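PDB 3SYY: exonuclease from Laribacter hongkongensis, which digests double-stranded DNA with strict 5'-to-3' polarity, probably by magnesium-dependent hydrolysis in a PDDEXK-type nuclease fold. Local coordinates for residues E66-A71 with I111-P116; A73-E78 with Y165-I170; V16-V21 with F97-D102. All coordinates share one frame; numbering follows the deposited sequence.

Interaction 1 (E66-A71 with I111-P116). With MG (magnesium ion), chain B.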
loop_
_atom_site.group_PDB
_atom_site.type_symbol
_atom_site.label_atom_id
_atom_site.label_comp_id
_atom_site.label_asym_id
_atom_site.label_seq_id
_atom_site.Cartn_x
_atom_site.Cartn_y
_atom_site.Cartn_z
ATOM N N GLU A 66 -0.666 18.935 12.341
ATOM C CA GLU A 66 0.122 19.714 13.272
ATOM C C GLU A 66 0.442 21.117 12.770
ATOM O O GLU A 66 0.659 22.015 13.565
ATOM C CB GLU A 66 1.422 19.006 13.622
ATOM C CG GLU A 66 1.225 18.024 14.780
ATOM C CD GLU A 66 2.490 17.327 15.159
ATOM O OE1 GLU A 66 3.137 16.769 14.246
ATOM O OE2 GLU A 66 2.828 17.311 16.370
ATOM N N LEU A 67 0.511 21.277 11.465
ATOM C CA LEU A 67 0.758 22.606 10.851
ATOM C C LEU A 67 -0.497 23.490 10.762
ATOM O O LEU A 67 -0.404 24.708 10.486
ATOM C CB LEU A 67 1.328 22.454 9.461
ATOM C CG LEU A 67 2.094 23.637 8.814
ATOM C CD1 LEU A 67 3.400 23.942 9.577
ATOM C CD2 LEU A 67 2.350 23.280 7.358
ATOM N N GLU A 68 -1.672 22.913 10.918
ATOM C CA GLU A 68 -2.860 23.724 10.601
ATOM C C GLU A 68 -2.996 25.009 11.512
ATOM O O GLU A 68 -3.417 26.058 11.030
ATOM C CB GLU A 68 -4.112 22.830 10.549
ATOM C CG GLU A 68 -5.492 23.475 10.692
ATOM C CD GLU A 68 -6.544 22.382 11.021
ATOM O OE1 GLU A 68 -6.519 21.299 10.330
ATOM O OE2 GLU A 68 -7.328 22.604 11.998
ATOM N N PRO A 69 -2.606 24.936 12.786
ATOM C CA PRO A 69 -2.660 26.215 13.504
ATOM C C PRO A 69 -1.647 27.275 13.048
ATOM O O PRO A 69 -1.867 28.442 13.341
ATOM C CB PRO A 69 -2.353 25.841 14.927
ATOM C CG PRO A 69 -1.739 24.458 14.864
ATOM C CD PRO A 69 -2.298 23.802 13.677
ATOM N N HIS A 70 -0.576 26.864 12.364
ATOM C CA HIS A 70 0.394 27.814 11.807
ATOM C C HIS A 70 -0.342 28.454 10.674
ATOM O O HIS A 70 -0.289 29.685 10.514
ATOM C CB HIS A 70 1.652 27.133 11.243
ATOM C CG HIS A 70 2.574 26.508 12.258
ATOM N ND1 HIS A 70 2.164 25.614 13.235
ATOM C CD2 HIS A 70 3.926 26.562 12.352
ATOM C CE1 HIS A 70 3.216 25.195 13.917
ATOM N NE2 HIS A 70 4.298 25.739 13.386
ATOM N N ALA A 71 -0.972 27.633 9.827
ATOM C CA ALA A 71 -1.725 28.136 8.690
ATOM C C ALA A 71 -2.839 29.094 9.131
ATOM O O ALA A 71 -3.052 30.142 8.487
ATOM C CB ALA A 71 -2.351 26.962 7.853
ATOM N N ILE A 111 -13.273 29.424 7.089
ATOM C CA ILE A 111 -11.961 29.086 6.521
ATOM C C ILE A 111 -11.880 27.545 6.491
ATOM O O ILE A 111 -12.361 26.899 7.416
ATOM C CB ILE A 111 -10.800 29.710 7.357
ATOM C CG1 ILE A 111 -9.422 29.263 6.861
ATOM C CG2 ILE A 111 -10.991 29.446 8.840
ATOM C CD1 ILE A 111 -8.247 30.017 7.503
ATOM N N GLU A 112 -11.329 27.002 5.415
ATOM C CA GLU A 112 -10.991 25.544 5.349
ATOM C C GLU A 112 -9.502 25.557 4.988
ATOM O O GLU A 112 -9.116 26.206 4.008
ATOM C CB GLU A 112 -11.775 24.851 4.225
ATOM C CG GLU A 112 -11.224 23.377 3.929
ATOM C CD GLU A 112 -11.318 22.477 5.170
ATOM O OE1 GLU A 112 -12.204 22.738 6.034
ATOM O OE2 GLU A 112 -10.476 21.504 5.338
ATOM N N ILE A 113 -8.697 24.902 5.812
ATOM C CA ILE A 113 -7.242 24.874 5.675
ATOM C C ILE A 113 -6.738 23.505 5.164
ATOM O O ILE A 113 -7.113 22.445 5.707
ATOM C CB ILE A 113 -6.620 25.125 7.047
ATOM C CG1 ILE A 113 -6.954 26.565 7.544
ATOM C CG2 ILE A 113 -5.062 24.902 7.028
ATOM C CD1 ILE A 113 -6.581 26.775 8.995
ATOM N N LYS A 114 -5.857 23.534 4.156
ATOM C CA LYS A 114 -5.097 22.328 3.796
ATOM C C LYS A 114 -3.611 22.572 4.046
ATOM O O LYS A 114 -3.067 23.681 3.730
ATOM C CB LYS A 114 -5.337 21.961 2.326
ATOM C CG LYS A 114 -6.794 21.859 1.879
ATOM C CD LYS A 114 -7.620 20.929 2.751
ATOM C CE LYS A 114 -9.074 20.775 2.206
ATOM N NZ LYS A 114 -9.888 19.937 3.214
ATOM N N CYS A 115 -2.929 21.553 4.594
ATOM C CA CYS A 115 -1.475 21.565 4.713
ATOM C C CYS A 115 -0.920 20.276 4.099
ATOM O O CYS A 115 -0.564 19.356 4.839
ATOM C CB CYS A 115 -1.060 21.624 6.174
ATOM S SG CYS A 115 -1.555 23.257 7.010
ATOM N N PRO A 116 -0.830 20.235 2.772
ATOM C CA PRO A 116 -0.605 19.037 2.080
ATOM C C PRO A 116 0.860 18.848 1.730
ATOM O O PRO A 116 1.739 19.597 2.217
ATOM C CB PRO A 116 -1.433 19.263 0.821
ATOM C CG PRO A 116 -1.025 20.740 0.468
ATOM C CD PRO A 116 -1.103 21.365 1.855
HETATM MG MG MG B . -8.818 21.215 6.922
HETATM O O HOH W 1 -8.762 20.504 9.073
HETATM O O HOH W 2 -8.319 19.138 5.950
#

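Interaction 2 (A73-E78 with Y165-I170)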
loop_
_atom_site.group_PDB
_atom_site.type_symbol
_atom_site.label_atom_id
_atom_site.label_comp_id
_atom_site.label_asym_id
_atom_site.label_seq_id
_atom_site.Cartn_x
_atom_site.Cartn_y
_atom_site.Cartn_z
ATOM N N ALA A 73 -2.882 30.916 11.814
ATOM C CA ALA A 73 -2.260 32.171 12.235
ATOM C C ALA A 73 -1.847 32.973 11.018
ATOM O O ALA A 73 -2.149 34.156 10.957
ATOM C CB ALA A 73 -1.094 31.944 13.168
ATOM N N ARG A 74 -1.194 32.344 10.043
ATOM C CA ARG A 74 -0.798 33.026 8.820
ATOM C C ARG A 74 -1.975 33.694 8.108
ATOM O O ARG A 74 -1.841 34.812 7.547
ATOM C CB ARG A 74 -0.058 32.082 7.859
ATOM C CG ARG A 74 0.421 32.748 6.556
ATOM C CD ARG A 74 1.615 33.774 6.805
ATOM N NE ARG A 74 2.239 34.070 5.513
ATOM C CZ ARG A 74 3.293 33.432 4.982
ATOM N NH1 ARG A 74 3.952 32.492 5.653
ATOM N NH2 ARG A 74 3.720 33.764 3.773
ATOM N N TYR A 75 -3.122 33.011 8.078
ATOM C CA TYR A 75 -4.291 33.581 7.411
ATOM C C TYR A 75 -4.700 34.890 8.110
ATOM O O TYR A 75 -4.970 35.872 7.432
ATOM C CB TYR A 75 -5.468 32.601 7.475
ATOM C CG TYR A 75 -6.808 33.174 7.092
ATOM C CD1 TYR A 75 -7.159 33.331 5.750
ATOM C CD2 TYR A 75 -7.743 33.543 8.068
ATOM C CE1 TYR A 75 -8.410 33.788 5.383
ATOM C CE2 TYR A 75 -9.012 34.032 7.699
ATOM C CZ TYR A 75 -9.331 34.149 6.366
ATOM O OH TYR A 75 -10.558 34.605 5.925
ATOM N N ILE A 76 -4.821 34.863 9.432
ATOM C CA ILE A 76 -5.169 36.095 10.233
ATOM C C ILE A 76 -4.094 37.198 10.031
ATOM O O ILE A 76 -4.409 38.397 9.901
ATOM C CB ILE A 76 -5.385 35.758 11.716
ATOM C CG1 ILE A 76 -6.516 34.736 11.920
ATOM C CG2 ILE A 76 -5.746 37.034 12.591
ATOM C CD1 ILE A 76 -6.348 33.960 13.241
ATOM N N ILE A 77 -2.828 36.809 9.964
ATOM C CA ILE A 77 -1.756 37.792 9.651
ATOM C C ILE A 77 -2.030 38.431 8.319
ATOM O O ILE A 77 -2.006 39.679 8.211
ATOM C CB ILE A 77 -0.368 37.142 9.656
ATOM C CG1 ILE A 77 -0.025 36.735 11.079
ATOM C CG2 ILE A 77 0.696 38.086 9.090
ATOM C CD1 ILE A 77 1.225 35.856 11.166
ATOM N N GLU A 78 -2.338 37.612 7.315
ATOM C CA GLU A 78 -2.549 38.100 5.975
ATOM C C GLU A 78 -3.839 38.903 5.802
ATOM O O GLU A 78 -3.940 39.734 4.882
ATOM C CB GLU A 78 -2.505 36.963 4.947
ATOM C CG GLU A 78 -1.179 36.186 4.932
ATOM C CD GLU A 78 -0.068 36.923 4.216
ATOM O OE1 GLU A 78 1.107 36.527 4.357
ATOM O OE2 GLU A 78 -0.372 37.888 3.482
ATOM N N TYR A 165 1.993 30.528 1.217
ATOM C CA TYR A 165 0.599 30.841 1.560
ATOM C C TYR A 165 -0.265 31.083 0.360
ATOM O O TYR A 165 0.113 31.863 -0.525
ATOM C CB TYR A 165 0.559 32.044 2.504
ATOM C CG TYR A 165 -0.837 32.525 2.798
ATOM C CD1 TYR A 165 -1.609 31.927 3.794
ATOM C CD2 TYR A 165 -1.364 33.610 2.097
ATOM C CE1 TYR A 165 -2.907 32.404 4.085
ATOM C CE2 TYR A 165 -2.619 34.105 2.369
ATOM C CZ TYR A 165 -3.386 33.522 3.361
ATOM O OH TYR A 165 -4.635 34.062 3.562
ATOM N N PHE A 166 -1.397 30.353 0.277
ATOM C CA PHE A 166 -2.333 30.516 -0.825
ATOM C C PHE A 166 -3.728 30.601 -0.244
ATOM O O PHE A 166 -4.079 29.842 0.683
ATOM C CB PHE A 166 -2.271 29.328 -1.816
ATOM C CG PHE A 166 -3.399 29.325 -2.822
ATOM C CD1 PHE A 166 -3.257 29.975 -4.018
ATOM C CD2 PHE A 166 -4.623 28.709 -2.527
ATOM C CE1 PHE A 166 -4.270 30.003 -4.935
ATOM C CE2 PHE A 166 -5.652 28.722 -3.425
ATOM C CZ PHE A 166 -5.477 29.344 -4.649
ATOM N N CYS A 167 -4.520 31.531 -0.761
ATOM C CA CYS A 167 -5.892 31.659 -0.272
ATOM C C CYS A 167 -6.772 32.125 -1.413
ATOM O O CYS A 167 -6.357 33.015 -2.228
ATOM C CB CYS A 167 -5.981 32.555 0.951
ATOM S SG CYS A 167 -7.691 32.895 1.525
ATOM N N THR A 168 -7.950 31.509 -1.532
ATOM C CA THR A 168 -8.936 31.955 -2.562
ATOM C C THR A 168 -10.346 31.798 -1.972
ATOM O O THR A 168 -10.580 30.883 -1.156
ATOM C CB THR A 168 -8.779 31.205 -3.889
ATOM O OG1 THR A 168 -9.512 31.862 -4.933
ATOM C CG2 THR A 168 -9.262 29.701 -3.794
ATOM N N ARG A 169 -11.267 32.692 -2.354
ATOM C CA ARG A 169 -12.591 32.714 -1.738
ATOM C C ARG A 169 -13.581 31.956 -2.558
ATOM O O ARG A 169 -13.666 32.157 -3.778
ATOM C CB ARG A 169 -13.139 34.132 -1.590
ATOM C CG ARG A 169 -14.350 34.165 -0.600
ATOM C CD ARG A 169 -14.528 35.542 -0.020
ATOM N NE ARG A 169 -13.586 35.796 1.074
ATOM C CZ ARG A 169 -13.659 36.867 1.851
ATOM N NH1 ARG A 169 -14.631 37.745 1.644
ATOM N NH2 ARG A 169 -12.799 37.061 2.821
ATOM N N ILE A 170 -14.337 31.087 -1.889
ATOM C CA ILE A 170 -15.360 30.309 -2.593
ATOM C C ILE A 170 -16.703 30.797 -2.070
ATOM O O ILE A 170 -17.002 30.660 -0.869
ATOM C CB ILE A 170 -15.197 28.771 -2.334
ATOM C CG1 ILE A 170 -13.776 28.305 -2.744
ATOM C CG2 ILE A 170 -16.330 27.990 -3.063
ATOM C CD1 ILE A 170 -13.434 28.411 -4.310
#

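Interaction 3 (V16-V21 with F97-D102). With MG (magnesium ion), chain B.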
loop_
_atom_site.group_PDB
_atom_site.type_symbol
_atom_site.label_atom_id
_atom_site.label_comp_id
_atom_site.label_asym_id
_atom_site.label_seq_id
_atom_site.Cartn_x
_atom_site.Cartn_y
_atom_site.Cartn_z
ATOM N N VAL A 16 -22.839 11.480 7.915
ATOM C CA VAL A 16 -22.208 11.961 6.723
ATOM C C VAL A 16 -21.522 13.292 7.093
ATOM O O VAL A 16 -22.148 14.157 7.708
ATOM C CB VAL A 16 -23.210 12.177 5.607
ATOM C CG1 VAL A 16 -22.545 12.844 4.396
ATOM C CG2 VAL A 16 -23.816 10.821 5.191
ATOM N N THR A 17 -20.236 13.427 6.763
ATOM C CA THR A 17 -19.552 14.687 7.065
ATOM C C THR A 17 -19.172 15.407 5.776
ATOM O O THR A 17 -19.059 14.804 4.704
ATOM C CB THR A 17 -18.314 14.493 7.950
ATOM O OG1 THR A 17 -17.439 13.535 7.316
ATOM C CG2 THR A 17 -18.694 14.008 9.352
ATOM N N ALA A 18 -18.980 16.720 5.878
ATOM C CA ALA A 18 -18.640 17.528 4.708
ATOM C C ALA A 18 -17.381 16.977 3.975
ATOM O O ALA A 18 -17.317 16.985 2.764
ATOM C CB ALA A 18 -18.370 19.003 5.159
ATOM N N SER A 19 -16.409 16.502 4.734
ATOM C CA SER A 19 -15.149 16.014 4.137
ATOM C C SER A 19 -15.348 14.758 3.278
ATOM O O SER A 19 -14.459 14.374 2.523
ATOM C CB SER A 19 -14.123 15.749 5.228
ATOM O OG SER A 19 -14.664 14.845 6.169
ATOM N N ARG A 20 -16.535 14.143 3.364
ATOM C CA ARG A 20 -16.778 12.908 2.622
ATOM C C ARG A 20 -17.872 13.066 1.610
ATOM O O ARG A 20 -18.270 12.101 0.925
ATOM C CB ARG A 20 -17.135 11.758 3.591
ATOM C CG ARG A 20 -16.052 11.472 4.660
ATOM C CD ARG A 20 -14.721 10.996 4.019
ATOM N NE ARG A 20 -14.814 9.705 3.315
ATOM C CZ ARG A 20 -14.852 8.497 3.894
ATOM N NH1 ARG A 20 -14.773 8.337 5.213
ATOM N NH2 ARG A 20 -14.939 7.409 3.123
ATOM N N VAL A 21 -18.397 14.288 1.477
ATOM C CA VAL A 21 -19.495 14.478 0.535
ATOM C C VAL A 21 -19.104 14.094 -0.876
ATOM O O VAL A 21 -19.923 13.545 -1.638
ATOM C CB VAL A 21 -20.093 15.908 0.615
ATOM C CG1 VAL A 21 -20.960 16.178 -0.578
ATOM C CG2 VAL A 21 -20.921 16.020 1.850
ATOM N N PHE A 97 -26.073 14.549 9.511
ATOM C CA PHE A 97 -25.262 15.249 8.496
ATOM C C PHE A 97 -24.696 16.506 9.140
ATOM O O PHE A 97 -25.434 17.271 9.790
ATOM C CB PHE A 97 -26.158 15.589 7.312
ATOM C CG PHE A 97 -25.489 16.258 6.093
ATOM C CD1 PHE A 97 -26.267 17.107 5.284
ATOM C CD2 PHE A 97 -24.164 16.011 5.701
ATOM C CE1 PHE A 97 -25.758 17.723 4.116
ATOM C CE2 PHE A 97 -23.630 16.611 4.535
ATOM C CZ PHE A 97 -24.407 17.459 3.724
ATOM N N GLY A 98 -23.397 16.715 8.951
ATOM C CA GLY A 98 -22.745 17.818 9.612
ATOM C C GLY A 98 -21.446 18.221 8.962
ATOM O O GLY A 98 -20.969 17.585 7.998
ATOM N N ALA A 99 -20.864 19.304 9.484
ATOM C CA ALA A 99 -19.655 19.860 8.848
ATOM C C ALA A 99 -18.760 20.449 9.912
ATOM O O ALA A 99 -19.246 20.980 10.917
ATOM C CB ALA A 99 -20.023 20.951 7.806
ATOM N N SER A 100 -17.448 20.373 9.676
ATOM C CA SER A 100 -16.520 20.844 10.644
ATOM C C SER A 100 -15.553 21.848 9.974
ATOM O O SER A 100 -14.418 21.481 9.616
ATOM C CB SER A 100 -15.762 19.650 11.212
ATOM O OG SER A 100 -15.019 20.065 12.330
ATOM N N PRO A 101 -15.993 23.115 9.790
ATOM C CA PRO A 101 -15.035 24.037 9.161
ATOM C C PRO A 101 -13.841 24.279 10.101
ATOM O O PRO A 101 -13.944 24.039 11.300
ATOM C CB PRO A 101 -15.863 25.310 8.877
ATOM C CG PRO A 101 -17.101 25.211 9.740
ATOM C CD PRO A 101 -17.302 23.739 10.100
ATOM N N ASP A 102 -12.704 24.698 9.547
ATOM C CA ASP A 102 -11.536 25.017 10.347
ATOM C C ASP A 102 -11.641 26.393 11.057
ATOM O O ASP A 102 -10.812 26.714 11.884
ATOM C CB ASP A 102 -10.279 24.948 9.468
ATOM C CG ASP A 102 -9.958 23.507 9.037
ATOM O OD1 ASP A 102 -10.278 22.601 9.819
ATOM O OD2 ASP A 102 -9.474 23.292 7.933
HETATM MG MG MG B . -8.818 21.215 6.922
HETATM O O HOH W 1 -8.762 20.504 9.073
HETATM O O HOH W 2 -8.319 19.138 5.950
#

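Interaction 1 (E66-A71 with I111-P116)
L67, E68 and A71 of helix 59-79 pack against I113 and C115 in an apolar helix-on-sheet contact beside a magnesium ion, at the middle strand, 109-114, of the five-stranded sheet and the turn that follows it. No hydrogen bond joins the segments. A71 CB meets the branch methyl I113 CG2 at 3.5 Å. C115 has SG anti to its carbonyl carbon (chi1 -66°), and the sulfur lies against the helix backbone, 3.8 Å from E68 CA, while also touching L67 CB and A71 CB. E68 is amphipathic: its CG passes I113 CD1 at 3.9 Å, and the extended chain carries the carboxylate toward the metal's water shell. There E68 OE1 receives a 2.7 Å hydrogen bond from a water that ligates the magnesium ion, and OE2 pairs with R72. The ion, one of two, is bound by E112 OE2 at 2.3 Å and by the carbonyl I113 O at 2.4 Å; D102 OD2 and two waters also bind it, and E112 serves both metal sites. K114 NZ forms a salt bridge to E112 OE2 at 2.7 Å, approaching 36° out of the carboxylate plane. D102, E112 and K114 fit the acidic-pair-plus-lysine signature of PDDEXK nucleases. The chemistry implies a division of labour: hydrocarbon and sulfur fix strand to helix, and E68 acts as a second-shell acceptor that would help orient a metal-bound water.

Interaction 2 (A73-E78 with Y165-I170)
Helix segment 73-78 crosses strand segment 165-170 at -69°, their axes approaching to 9.8 Å, the CA atoms of R74 and Y165, and of Y75 and C167, being nearest each other. The Y165 ring carries most of the contact. E78 CG lies over its face, 3.8 Å from the ring centroid and 18° off the normal, which meets the geometry of a CH-pi interaction. Beyond CG the E78 chain bends (chi2 -78°), bringing CD near Y165 CD2, and the carboxylate is turned only slightly from the ring plane. R74 CG approaches Y165 CD1 obliquely at 3.5 Å, while one face of its guanidinium rests on Y165 CB. R74 NE donates to the anti lone pair of E78 OE1 at 2.9 Å, nearly in the guanidinium plane, forming a salt bridge. Deeper in, Y165 OH touches Y75 CD1 at 3.4 Å, and C167 SG lies at the edge of the Y75 ring, 4.0 Å from CE1, as a sulfur-aromatic contact. The phenol Y75 OH bonds to D151 on strand 149-155. The chemistry implies that this edge strand is held to the helix by aromatic and aliphatic surfaces, while R74 and E78 pair within the helix and Y75 OH reaches the adjoining strand.

Interaction 3 (V16-V21 with F97-D102)
V16 and T17 pair in parallel with F97 and G98, and this short stretch of pairing, two bridges long, is the tight part of the contact. G98 N donates to V16 O at 3.1 Å, almost in line with the carbonyl. The same oxygen receives a CA-H contact from F97 CA at 3.4 Å and lies at the in-plane edge of the F97 ring, near CD2, so V16 O has one N-H donor and a CA-H contact, with the ring edge close by. F97 has CG anti to its backbone N (chi1 -177°). V21 CG2 meets the ring edge at F97 CE2, 3.9 Å away, the two side chains crossing at about a right angle, while V16 CG1 comes to F97 CD2 at 3.8 Å from well out of the ring plane. A18 CB against A99 CB, at 3.7 Å, extends the packing by one residue.

The pairing weakens here. The bond from A18 N to G98 O is weak, its angle at hydrogen only 129°, and the segments then diverge. Little of T17 is covered by the partner; its OG1 sits between backbone N and carbonyl carbon (chi1 55°) and shares a long 3.3 Å hydrogen bond with OG of the exposed S19. The other segment leads to S100 and D102, both magnesium ligands in this protein.

Strand 97-99 is the middle of a three-stranded sheet, with 89-90 antiparallel on its far flank. T140 of helix 132-145 touches A18, V21 and F97, while helix 174-205 packs on V16, V21 and F97, and helix 34-49 reaches V16 through L43.

How the interactions relate
Interactions 1 and 3 meet at one of the two magnesium ions: D102 OD2, a ligand at 2.4 Å, lies 2.8 Å from I113 N in a probable hydrogen bond. The like-charged E112 OE2 is 3.3 Å from D102 OD2; the shared metal would offset their repulsion, and the two metal-bound waters belong to both contacts. Interaction 2 continues interaction 1 along helix 59-79 toward strand 165-171, at one edge of the same sheet; the two touch where I111 CD1, on strand 109-114, packs on Y75 CG at 3.5 Å. The Y75 side chain is about 12 Å from a magnesium ion. Interactions 2 and 3 do not touch, their centres lying about 21 Å apart.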